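Local coordinates for interferon gamma receptor 1 (Gallus gallus, PDB 4EQ3), which probably binds a cytokine, presumably interferon gamma, through its extracellular part and acts as a cell-surface cytokine receptor, at residues Y80-K85 with D99-Q104; R25-W30 with S66-E71. All blocks are in the same frame, centred on the assembly; numbering follows the deposited sequence.

Contact 1 (Y80-K85 with D99-Q104); sequences YWFRIK and DEFVLQ
W81 and E100 meet through two side chains turned in different ways: the indole CG stands anti to its own carbonyl carbon (chi1 -78°), while E100 CG is anti to the backbone N (chi1 172°) and the chain runs on extended. The setting is the N-terminal fibronectin type III-like domain of a cytokine receptor, where segment 99-104 follows strand 91-97, an edge strand of the four-stranded sheet, and continues alongside the start of strand 81-88. It illustrates how a strand pairing can be prolonged beyond its regular end by a single bridge. Y80 and F101 form an antiparallel hydrogen-bonded pair, with Y80 N donating to F101 O at 2.8 Å and F101 N returning a bond to Y80 O at 2.9 Å. Two residues further along the strand, F82 N is bonded to the T98 side chain, at OG1, and F82 and T98 also share a backbone hydrogen bond.

Outside this pairing, E100 covers part of one indole face. Its CA makes a CH-pi contact 3.9 Å from the centroid of the five-membered ring of W81, and the aliphatic chain then passes on to the six-membered ring, bringing E100 CG to 3.6 Å from W81 CZ2. The carboxylate and indole planes end up 28° apart, and E100 OE2 is held by S79 OG. W81 also makes a cation-pi contact with K46 of the neighbouring strand.

The buried residues lie differently. The F101 side chain packs on V19 and S21 of strand 17-22, in the facing sheet, and the hydroxyl of Y80 bonds to N74 N. Between F82 and F101 the touch is narrow: F101 CB sits at the edge of the F82 ring, near its plane, 4.1 Å from F82 CE1.

Contact 2 (R25-W30 with S66-E71); sequences RTVLYW and SCDLSE
W30 presents one indole face to the backbone of S66, whose N lies 3.4 Å above the ring plane and toward the rim, while C67 CB meets the ring edge in plane, 3.8 Å from W30 CH2. W30 CG sits in the crowded position between the backbone N and the carbonyl carbon (chi1 55°), and the indole extends from there over S66. At the far end of the strand the R25 guanidinium receives D68 OD2 at its edge; this salt bridge, with R25 NH2 3.0 Å from D68 OD2, uses the syn lone pair of OD2, with the two planes turned 47° apart.

Between these ends, strands 25-31 and 66-68 run antiparallel in one sheet of a fibronectin type III-like sandwich. L28 and C67 are the hydrogen-bonded pair, and L28 N to C67 O (2.9 Å) is almost straight at 176°. On the inward face L28 CB packs 3.6 Å from L69 CD1, beside C67, which is disulfide-bonded to C59.

After strand 66-68 comes an Asx turn at D68. D68 OD1 accepts from S70 N, which comes from above the carboxylate plane, and from S70 OG at 2.7 Å; S70 OG in turn accepts from T26 N at 2.9 Å. The three donors probably favour a charged D68, with R25 offsetting part of the charge, although T26 O, a second acceptor 3.0 Å from D68 OD1, would oppose it.

Overall arrangement
The two contacts lie in the same N-terminal domain, with centres about 10 Å apart, and follow one another in the chain: contact 2 closes before contact 1 opens. Contact 2 belongs to the three-stranded sheet, between strands 25-31 and 66-68; contact 1 belongs to the border of the four-stranded sheet, where strand 81-88 meets the segment after strand 91-97. The sheets face each other, and the contacts touch through the shared interior: F82 CE2 lies 3.5 Å from L69 CD1, and I84 CD1 lies 3.6 Å from L28 CD2. Together they show how a beta sandwich is closed by backbone pairing within each layer and apolar packing between them.

Contact 1 (Y80-K85 with D99-Q104)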
loop_
_atom_site.group_PDB
_atom_site.type_symbol
_atom_site.label_atom_id
_atom_site.label_comp_id
_atom_site.label_asym_id
_atom_site.label_seq_id
_atom_site.Cartn_x
_atom_site.Cartn_y
_atom_site.Cartn_z
ATOM N N TYR A 80 -9.216 -11.513 6.718
ATOM C CA TYR A 80 -10.133 -10.666 7.471
ATOM C C TYR A 80 -11.428 -10.580 6.684
ATOM O O TYR A 80 -11.420 -10.637 5.452
ATOM C CB TYR A 80 -9.573 -9.248 7.630
ATOM C CG TYR A 80 -8.423 -9.081 8.610
ATOM C CD1 TYR A 80 -8.658 -8.725 9.936
ATOM C CD2 TYR A 80 -7.104 -9.233 8.198
ATOM C CE1 TYR A 80 -7.605 -8.541 10.831
ATOM C CE2 TYR A 80 -6.050 -9.051 9.086
ATOM C CZ TYR A 80 -6.310 -8.710 10.396
ATOM O OH TYR A 80 -5.261 -8.543 11.264
ATOM N N TRP A 81 -12.541 -10.450 7.395
ATOM C CA TRP A 81 -13.793 -10.085 6.768
ATOM C C TRP A 81 -14.297 -8.816 7.443
ATOM O O TRP A 81 -13.975 -8.553 8.608
ATOM C CB TRP A 81 -14.824 -11.211 6.883
ATOM C CG TRP A 81 -14.597 -12.319 5.903
ATOM C CD1 TRP A 81 -15.195 -12.478 4.686
ATOM C CD2 TRP A 81 -13.691 -13.412 6.052
ATOM N NE1 TRP A 81 -14.717 -13.606 4.070
ATOM C CE2 TRP A 81 -13.795 -14.199 4.891
ATOM C CE3 TRP A 81 -12.799 -13.797 7.054
ATOM C CZ2 TRP A 81 -13.047 -15.358 4.707
ATOM C CZ3 TRP A 81 -12.061 -14.955 6.875
ATOM C CH2 TRP A 81 -12.184 -15.717 5.706
ATOM N N PHE A 82 -15.065 -8.018 6.710
ATOM C CA PHE A 82 -15.677 -6.824 7.293
ATOM C C PHE A 82 -17.142 -6.792 6.909
ATOM O O PHE A 82 -17.544 -7.417 5.929
ATOM C CB PHE A 82 -14.974 -5.541 6.824
ATOM C CG PHE A 82 -13.482 -5.591 6.935
ATOM C CD1 PHE A 82 -12.705 -5.957 5.845
ATOM C CD2 PHE A 82 -12.851 -5.274 8.128
ATOM C CE1 PHE A 82 -11.322 -6.003 5.938
ATOM C CE2 PHE A 82 -11.472 -5.323 8.233
ATOM C CZ PHE A 82 -10.704 -5.694 7.134
ATOM N N ARG A 83 -17.953 -6.080 7.683
ATOM C CA ARG A 83 -19.373 -5.988 7.354
ATOM C C ARG A 83 -19.973 -4.678 7.851
ATOM O O ARG A 83 -19.481 -4.076 8.801
ATOM C CB ARG A 83 -20.154 -7.191 7.907
ATOM C CG ARG A 83 -20.323 -7.212 9.421
ATOM C CD ARG A 83 -21.088 -8.475 9.841
ATOM N NE ARG A 83 -21.308 -8.592 11.280
ATOM C CZ ARG A 83 -21.929 -9.628 11.845
ATOM N NH1 ARG A 83 -22.381 -10.616 11.087
ATOM N NH2 ARG A 83 -22.105 -9.678 13.158
ATOM N N ILE A 84 -21.035 -4.235 7.195
ATOM C CA ILE A 84 -21.621 -2.954 7.544
ATOM C C ILE A 84 -23.126 -3.054 7.568
ATOM O O ILE A 84 -23.722 -3.648 6.683
ATOM C CB ILE A 84 -21.266 -1.875 6.502
ATOM C CG1 ILE A 84 -19.776 -1.938 6.131
ATOM C CG2 ILE A 84 -21.676 -0.493 7.021
ATOM C CD1 ILE A 84 -19.519 -2.207 4.671
ATOM N N LYS A 85 -23.746 -2.430 8.562
ATOM C CA LYS A 85 -25.199 -2.303 8.563
ATOM C C LYS A 85 -25.556 -0.826 8.593
ATOM O O LYS A 85 -24.760 -0.006 9.046
ATOM C CB LYS A 85 -25.820 -3.010 9.771
ATOM C CG LYS A 85 -25.459 -2.360 11.104
ATOM C CD LYS A 85 -26.246 -2.973 12.259
ATOM C CE LYS A 85 -25.703 -2.494 13.596
ATOM N NZ LYS A 85 -26.473 -3.030 14.756
ATOM N N ASP A 99 -15.995 -9.252 0.485
ATOM C CA ASP A 99 -15.154 -10.361 0.055
ATOM C C ASP A 99 -14.088 -10.606 1.114
ATOM O O ASP A 99 -13.756 -9.714 1.905
ATOM C CB ASP A 99 -14.450 -10.046 -1.267
ATOM C CG ASP A 99 -15.413 -9.903 -2.438
ATOM O OD1 ASP A 99 -16.541 -10.450 -2.376
ATOM O OD2 ASP A 99 -15.027 -9.245 -3.432
ATOM N N GLU A 100 -13.551 -11.823 1.126
ATOM C CA GLU A 100 -12.404 -12.139 1.961
ATOM C C GLU A 100 -11.265 -11.181 1.636
ATOM O O GLU A 100 -11.019 -10.870 0.471
ATOM C CB GLU A 100 -11.946 -13.573 1.697
ATOM C CG GLU A 100 -10.645 -13.952 2.380
ATOM C CD GLU A 100 -10.322 -15.435 2.203
ATOM O OE1 GLU A 100 -11.054 -16.118 1.459
ATOM O OE2 GLU A 100 -9.345 -15.911 2.807
ATOM N N PHE A 101 -10.562 -10.727 2.664
ATOM C CA PHE A 101 -9.457 -9.804 2.449
ATOM C C PHE A 101 -8.175 -10.337 3.057
ATOM O O PHE A 101 -8.126 -10.678 4.241
ATOM C CB PHE A 101 -9.768 -8.406 2.997
ATOM C CG PHE A 101 -8.594 -7.452 2.923
ATOM C CD1 PHE A 101 -8.359 -6.702 1.775
ATOM C CD2 PHE A 101 -7.726 -7.315 3.992
ATOM C CE1 PHE A 101 -7.275 -5.821 1.706
ATOM C CE2 PHE A 101 -6.645 -6.438 3.932
ATOM C CZ PHE A 101 -6.416 -5.695 2.789
ATOM N N VAL A 102 -7.142 -10.399 2.224
ATOM C CA VAL A 102 -5.812 -10.790 2.644
ATOM C C VAL A 102 -4.816 -9.751 2.153
ATOM O O VAL A 102 -4.666 -9.554 0.950
ATOM C CB VAL A 102 -5.436 -12.150 2.053
ATOM C CG1 VAL A 102 -4.089 -12.574 2.570
ATOM C CG2 VAL A 102 -6.504 -13.182 2.398
ATOM N N LEU A 103 -4.146 -9.083 3.084
ATOM C CA LEU A 103 -3.261 -7.972 2.734
ATOM C C LEU A 103 -2.199 -8.359 1.711
ATOM O O LEU A 103 -1.955 -7.620 0.765
ATOM C CB LEU A 103 -2.615 -7.366 3.983
ATOM C CG LEU A 103 -1.773 -6.103 3.752
ATOM C CD1 LEU A 103 -2.624 -4.969 3.193
ATOM C CD2 LEU A 103 -1.098 -5.679 5.048
ATOM N N GLN A 104 -1.583 -9.523 1.892
ATOM C CA GLN A 104 -0.548 -10.003 0.978
ATOM C C GLN A 104 -1.070 -10.192 -0.443
ATOM O O GLN A 104 -0.328 -10.037 -1.417
ATOM C CB GLN A 104 0.037 -11.333 1.489
ATOM C CG GLN A 104 1.029 -12.002 0.542
ATOM C CD GLN A 104 0.359 -12.930 -0.452
ATOM O OE1 GLN A 104 -0.521 -13.711 -0.091
ATOM N NE2 GLN A 104 0.774 -12.853 -1.706
#

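Contact 2 (R25-W30 with S66-E71)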
loop_
_atom_site.group_PDB
_atom_site.type_symbol
_atom_site.label_atom_id
_atom_site.label_comp_id
_atom_site.label_asym_id
_atom_site.label_seq_id
_atom_site.Cartn_x
_atom_site.Cartn_y
_atom_site.Cartn_z
ATOM N N ARG A 25 -2.294 1.615 3.718
ATOM C CA ARG A 25 -3.507 2.338 4.076
ATOM C C ARG A 25 -4.687 1.546 3.528
ATOM O O ARG A 25 -4.858 1.417 2.315
ATOM C CB ARG A 25 -3.496 3.764 3.509
ATOM C CG ARG A 25 -4.686 4.627 3.936
ATOM C CD ARG A 25 -4.628 5.059 5.418
ATOM N NE ARG A 25 -3.602 6.067 5.690
ATOM C CZ ARG A 25 -3.551 6.814 6.795
ATOM N NH1 ARG A 25 -2.582 7.706 6.956
ATOM N NH2 ARG A 25 -4.472 6.681 7.741
ATOM N N THR A 26 -5.494 0.998 4.425
ATOM C CA THR A 26 -6.636 0.211 4.001
ATOM C C THR A 26 -7.936 0.903 4.347
ATOM O O THR A 26 -8.182 1.246 5.507
ATOM C CB THR A 26 -6.628 -1.186 4.642
ATOM O OG1 THR A 26 -5.386 -1.828 4.351
ATOM C CG2 THR A 26 -7.769 -2.021 4.100
ATOM N N VAL A 27 -8.781 1.080 3.344
ATOM C CA VAL A 27 -10.054 1.746 3.561
ATOM C C VAL A 27 -11.213 0.980 2.946
ATOM O O VAL A 27 -11.121 0.459 1.829
ATOM C CB VAL A 27 -10.042 3.202 3.042
ATOM C CG1 VAL A 27 -11.246 3.950 3.581
ATOM C CG2 VAL A 27 -8.770 3.902 3.466
ATOM N N LEU A 28 -12.303 0.910 3.703
ATOM C CA LEU A 28 -13.513 0.228 3.280
ATOM C C LEU A 28 -14.507 1.262 2.795
ATOM O O LEU A 28 -14.732 2.265 3.461
ATOM C CB LEU A 28 -14.125 -0.542 4.455
ATOM C CG LEU A 28 -15.542 -1.079 4.253
ATOM C CD1 LEU A 28 -15.567 -2.241 3.254
ATOM C CD2 LEU A 28 -16.131 -1.525 5.589
ATOM N N TYR A 29 -15.099 1.017 1.633
ATOM C CA TYR A 29 -16.061 1.944 1.072
ATOM C C TYR A 29 -17.362 1.225 0.761
ATOM O O TYR A 29 -17.360 0.043 0.452
ATOM C CB TYR A 29 -15.531 2.536 -0.232
ATOM C CG TYR A 29 -14.225 3.277 -0.110
ATOM C CD1 TYR A 29 -14.192 4.583 0.362
ATOM C CD2 TYR A 29 -13.025 2.677 -0.480
ATOM C CE1 TYR A 29 -12.998 5.277 0.460
ATOM C CE2 TYR A 29 -11.814 3.371 -0.384
ATOM C CZ TYR A 29 -11.815 4.669 0.087
ATOM O OH TYR A 29 -10.641 5.374 0.193
ATOM N N TRP A 30 -18.464 1.961 0.815
ATOM C CA TRP A 30 -19.750 1.454 0.384
ATOM C C TRP A 30 -20.621 2.596 -0.130
ATOM O O TRP A 30 -20.247 3.778 -0.073
ATOM C CB TRP A 30 -20.458 0.729 1.532
ATOM C CG TRP A 30 -20.615 1.567 2.764
ATOM C CD1 TRP A 30 -21.711 2.294 3.130
ATOM C CD2 TRP A 30 -19.638 1.764 3.795
ATOM N NE1 TRP A 30 -21.471 2.938 4.325
ATOM C CE2 TRP A 30 -20.206 2.629 4.750
ATOM C CE3 TRP A 30 -18.335 1.297 3.997
ATOM C CZ2 TRP A 30 -19.521 3.030 5.893
ATOM C CZ3 TRP A 30 -17.656 1.700 5.134
ATOM C CH2 TRP A 30 -18.247 2.559 6.064
ATOM N N SER A 66 -17.464 5.511 4.387
ATOM C CA SER A 66 -16.137 4.920 4.341
ATOM C C SER A 66 -15.635 4.695 5.755
ATOM O O SER A 66 -16.111 5.321 6.701
ATOM C CB SER A 66 -15.160 5.796 3.543
ATOM O OG SER A 66 -14.921 7.048 4.170
ATOM N N CYS A 67 -14.675 3.792 5.899
ATOM C CA CYS A 67 -14.106 3.486 7.198
ATOM C C CYS A 67 -12.645 3.123 7.029
ATOM O O CYS A 67 -12.317 2.247 6.226
ATOM C CB CYS A 67 -14.864 2.316 7.841
ATOM S SG CYS A 67 -14.154 1.757 9.395
ATOM N N ASP A 68 -11.765 3.797 7.766
ATOM C CA ASP A 68 -10.335 3.519 7.679
ATOM C C ASP A 68 -10.030 2.328 8.571
ATOM O O ASP A 68 -10.188 2.402 9.790
ATOM C CB ASP A 68 -9.499 4.745 8.102
ATOM C CG ASP A 68 -7.992 4.545 7.887
ATOM O OD1 ASP A 68 -7.562 3.443 7.492
ATOM O OD2 ASP A 68 -7.220 5.500 8.106
ATOM N N LEU A 69 -9.600 1.231 7.954
ATOM C CA LEU A 69 -9.401 -0.038 8.653
ATOM C C LEU A 69 -7.935 -0.284 9.003
ATOM O O LEU A 69 -7.589 -1.347 9.540
ATOM C CB LEU A 69 -9.906 -1.201 7.793
ATOM C CG LEU A 69 -11.355 -1.183 7.302
ATOM C CD1 LEU A 69 -11.604 -2.356 6.356
ATOM C CD2 LEU A 69 -12.310 -1.240 8.481
ATOM N N SER A 70 -7.078 0.687 8.699
ATOM C CA SER A 70 -5.636 0.502 8.819
ATOM C C SER A 70 -5.182 0.087 10.215
ATOM O O SER A 70 -4.124 -0.525 10.371
ATOM C CB SER A 70 -4.890 1.776 8.405
ATOM O OG SER A 70 -5.203 2.138 7.075
ATOM N N GLU A 71 -5.968 0.425 11.231
ATOM C CA GLU A 71 -5.573 0.120 12.601
ATOM C C GLU A 71 -6.130 -1.213 13.073
ATOM O O GLU A 71 -5.798 -1.667 14.163
ATOM C CB GLU A 71 -6.013 1.231 13.551
ATOM C CG GLU A 71 -5.397 2.592 13.242
ATOM C CD GLU A 71 -3.884 2.622 13.441
ATOM O OE1 GLU A 71 -3.428 2.488 14.601
ATOM O OE2 GLU A 71 -3.152 2.795 12.439
#